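Local coordinates for DNR protein (Pseudomonas aeruginosa, PDB 2Z69) that probably binds DNA as a nitric oxide-responsive transcription factor regulating dissimilative nitrate respiration, this chain being its sensor domain, at residues B[55-60]-B[109-114]. Residues are numbered along the deposited sequence; the frame is centred on the assembly and turned at random.
Sequences AFYYLI and SQLFRF
I60 lays its CD1 methyl over the centre of the F112 ring, 3.8 Å from the centroid and only 4° off the ring normal, a CH-pi contact in which the two side chains cross at about a right angle. Y58 runs beside F112 on the face they share with F56 and F114, pointing the same way, and Y58 CB meets F114 CE1 at 3.7 Å, in the plane of the F114 ring at its edge. With chi1 at 67°, F56 CG sits between the backbone N and the carbonyl carbon, and one face of its ring receives F114 CB, whereas the two rings, their planes 30° apart, are slid so far that they barely overlap. Helix 6-14 packs on this side, L14 touching both Y58 and F114. Strands 55-59 and 109-115 are the antiparallel central pair of one sheet of the cyclic nucleotide-binding (cupin-like) beta barrel, and they exemplify antiparallel register: hydrogen-bonded pairs F56–F114 and Y58–F112 alternate with non-hydrogen-bonded pairs Y57–R113 and L59–L111, sending the two sets to opposite faces. I60 N adds a bond to Q110 O beyond them. On the second face L59 CD1 presses tightly on L111 CD2 at 3.5 Å. There Y57 and R113 lie side by side, with Y57 OH at the guanidinium edge and R113 CB 3.5 Å from Y57 CE2; R113 NE is engaged in a salt bridge with D36 of strand 36-40, which flanks 109-115 on the side away from 55-59.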
loop_
_atom_site.group_PDB
_atom_site.type_symbol
_atom_site.label_atom_id
_atom_site.label_comp_id
_atom_site.label_asym_id
_atom_site.label_seq_id
_atom_site.Cartn_x
_atom_site.Cartn_y
_atom_site.Cartn_z
ATOM N N ALA B 55 4.381 10.017 14.831
ATOM C CA ALA B 55 5.706 10.250 14.264
ATOM C C ALA B 55 6.453 8.955 14.014
ATOM O O ALA B 55 6.181 7.959 14.672
ATOM C CB ALA B 55 6.508 11.129 15.189
ATOM N N PHE B 56 7.360 8.952 13.041
ATOM C CA PHE B 56 8.353 7.883 12.940
ATOM C C PHE B 56 9.751 8.489 13.131
ATOM O O PHE B 56 9.878 9.713 13.200
ATOM C CB PHE B 56 8.247 7.140 11.610
ATOM C CG PHE B 56 8.607 7.962 10.425
ATOM C CD1 PHE B 56 7.715 8.925 9.923
ATOM C CD2 PHE B 56 9.815 7.751 9.757
ATOM C CE1 PHE B 56 8.035 9.684 8.807
ATOM C CE2 PHE B 56 10.156 8.515 8.637
ATOM C CZ PHE B 56 9.262 9.469 8.150
ATOM N N TYR B 57 10.765 7.622 13.205
ATOM C CA TYR B 57 12.087 7.982 13.686
ATOM C C TYR B 57 13.200 7.544 12.725
ATOM O O TYR B 57 13.129 6.492 12.107
ATOM C CB TYR B 57 12.324 7.370 15.061
ATOM C CG TYR B 57 11.400 7.975 16.078
ATOM C CD1 TYR B 57 10.070 7.552 16.193
ATOM C CD2 TYR B 57 11.834 9.037 16.868
ATOM C CE1 TYR B 57 9.197 8.181 17.115
ATOM C CE2 TYR B 57 10.983 9.665 17.748
ATOM C CZ TYR B 57 9.686 9.218 17.890
ATOM O OH TYR B 57 8.876 9.879 18.814
ATOM N N TYR B 58 14.201 8.405 12.576
ATOM C CA TYR B 58 15.468 7.986 12.007
ATOM C C TYR B 58 16.495 7.939 13.138
ATOM O O TYR B 58 16.639 8.908 13.903
ATOM C CB TYR B 58 15.890 8.967 10.939
ATOM C CG TYR B 58 17.225 8.678 10.318
ATOM C CD1 TYR B 58 18.363 9.312 10.803
ATOM C CD2 TYR B 58 17.349 7.778 9.269
ATOM C CE1 TYR B 58 19.600 9.087 10.268
ATOM C CE2 TYR B 58 18.618 7.539 8.686
ATOM C CZ TYR B 58 19.727 8.209 9.214
ATOM O OH TYR B 58 20.969 8.020 8.739
ATOM N N LEU B 59 17.203 6.821 13.251
ATOM C CA LEU B 59 18.199 6.647 14.317
ATOM C C LEU B 59 19.567 7.149 13.837
ATOM O O LEU B 59 20.257 6.499 13.039
ATOM C CB LEU B 59 18.250 5.153 14.756
ATOM C CG LEU B 59 19.061 4.715 15.970
ATOM C CD1 LEU B 59 18.759 5.547 17.192
ATOM C CD2 LEU B 59 18.831 3.222 16.240
ATOM N N ILE B 60 19.962 8.324 14.321
ATOM C CA ILE B 60 21.238 8.906 13.901
ATOM C C ILE B 60 22.358 8.053 14.504
ATOM O O ILE B 60 23.206 7.555 13.789
ATOM C CB ILE B 60 21.383 10.391 14.313
ATOM C CG1 ILE B 60 20.239 11.243 13.728
ATOM C CG2 ILE B 60 22.769 10.939 13.926
ATOM C CD1 ILE B 60 19.834 12.382 14.679
ATOM N N SER B 109 21.394 7.276 22.670
ATOM C CA SER B 109 21.009 7.332 21.260
ATOM C C SER B 109 20.562 8.743 20.884
ATOM O O SER B 109 20.159 9.540 21.750
ATOM C CB SER B 109 19.855 6.308 20.995
ATOM O OG SER B 109 20.267 4.974 21.331
ATOM N N GLN B 110 20.611 9.045 19.591
ATOM C CA GLN B 110 20.113 10.304 19.100
ATOM C C GLN B 110 19.265 10.037 17.866
ATOM O O GLN B 110 19.640 9.237 17.011
ATOM C CB GLN B 110 21.269 11.285 18.778
ATOM C CG GLN B 110 20.758 12.681 18.503
ATOM C CD GLN B 110 21.854 13.722 18.377
ATOM O OE1 GLN B 110 22.705 13.618 17.511
ATOM N NE2 GLN B 110 21.825 14.739 19.236
ATOM N N LEU B 111 18.132 10.728 17.768
ATOM C CA LEU B 111 17.189 10.491 16.670
ATOM C C LEU B 111 16.656 11.763 16.069
ATOM O O LEU B 111 16.747 12.819 16.698
ATOM C CB LEU B 111 15.993 9.635 17.126
ATOM C CG LEU B 111 16.366 8.413 17.966
ATOM C CD1 LEU B 111 15.895 8.693 19.402
ATOM C CD2 LEU B 111 15.690 7.183 17.466
ATOM N N PHE B 112 16.114 11.638 14.849
ATOM C CA PHE B 112 15.221 12.609 14.246
ATOM C C PHE B 112 13.827 12.050 14.383
ATOM O O PHE B 112 13.612 10.896 14.039
ATOM C CB PHE B 112 15.523 12.741 12.757
ATOM C CG PHE B 112 16.737 13.560 12.449
ATOM C CD1 PHE B 112 17.653 13.119 11.502
ATOM C CD2 PHE B 112 16.951 14.786 13.084
ATOM C CE1 PHE B 112 18.783 13.874 11.175
ATOM C CE2 PHE B 112 18.078 15.566 12.766
ATOM C CZ PHE B 112 18.996 15.110 11.800
ATOM N N ARG B 113 12.888 12.834 14.899
ATOM C CA ARG B 113 11.477 12.437 14.958
ATOM C C ARG B 113 10.758 13.154 13.839
ATOM O O ARG B 113 10.662 14.387 13.865
ATOM C CB ARG B 113 10.841 12.887 16.265
ATOM C CG ARG B 113 9.316 12.926 16.243
ATOM C CD ARG B 113 8.676 12.972 17.667
ATOM N NE ARG B 113 9.197 14.099 18.411
ATOM C CZ ARG B 113 9.795 14.048 19.595
ATOM N NH1 ARG B 113 9.940 12.908 20.269
ATOM N NH2 ARG B 113 10.227 15.177 20.119
ATOM N N PHE B 114 10.251 12.414 12.860
ATOM C CA PHE B 114 9.516 13.026 11.760
ATOM C C PHE B 114 8.021 12.862 11.965
ATOM O O PHE B 114 7.563 11.787 12.314
ATOM C CB PHE B 114 9.902 12.359 10.463
ATOM C CG PHE B 114 11.337 12.514 10.103
ATOM C CD1 PHE B 114 12.233 11.481 10.302
ATOM C CD2 PHE B 114 11.798 13.677 9.542
ATOM C CE1 PHE B 114 13.551 11.608 9.939
ATOM C CE2 PHE B 114 13.125 13.804 9.189
ATOM C CZ PHE B 114 13.995 12.763 9.393
#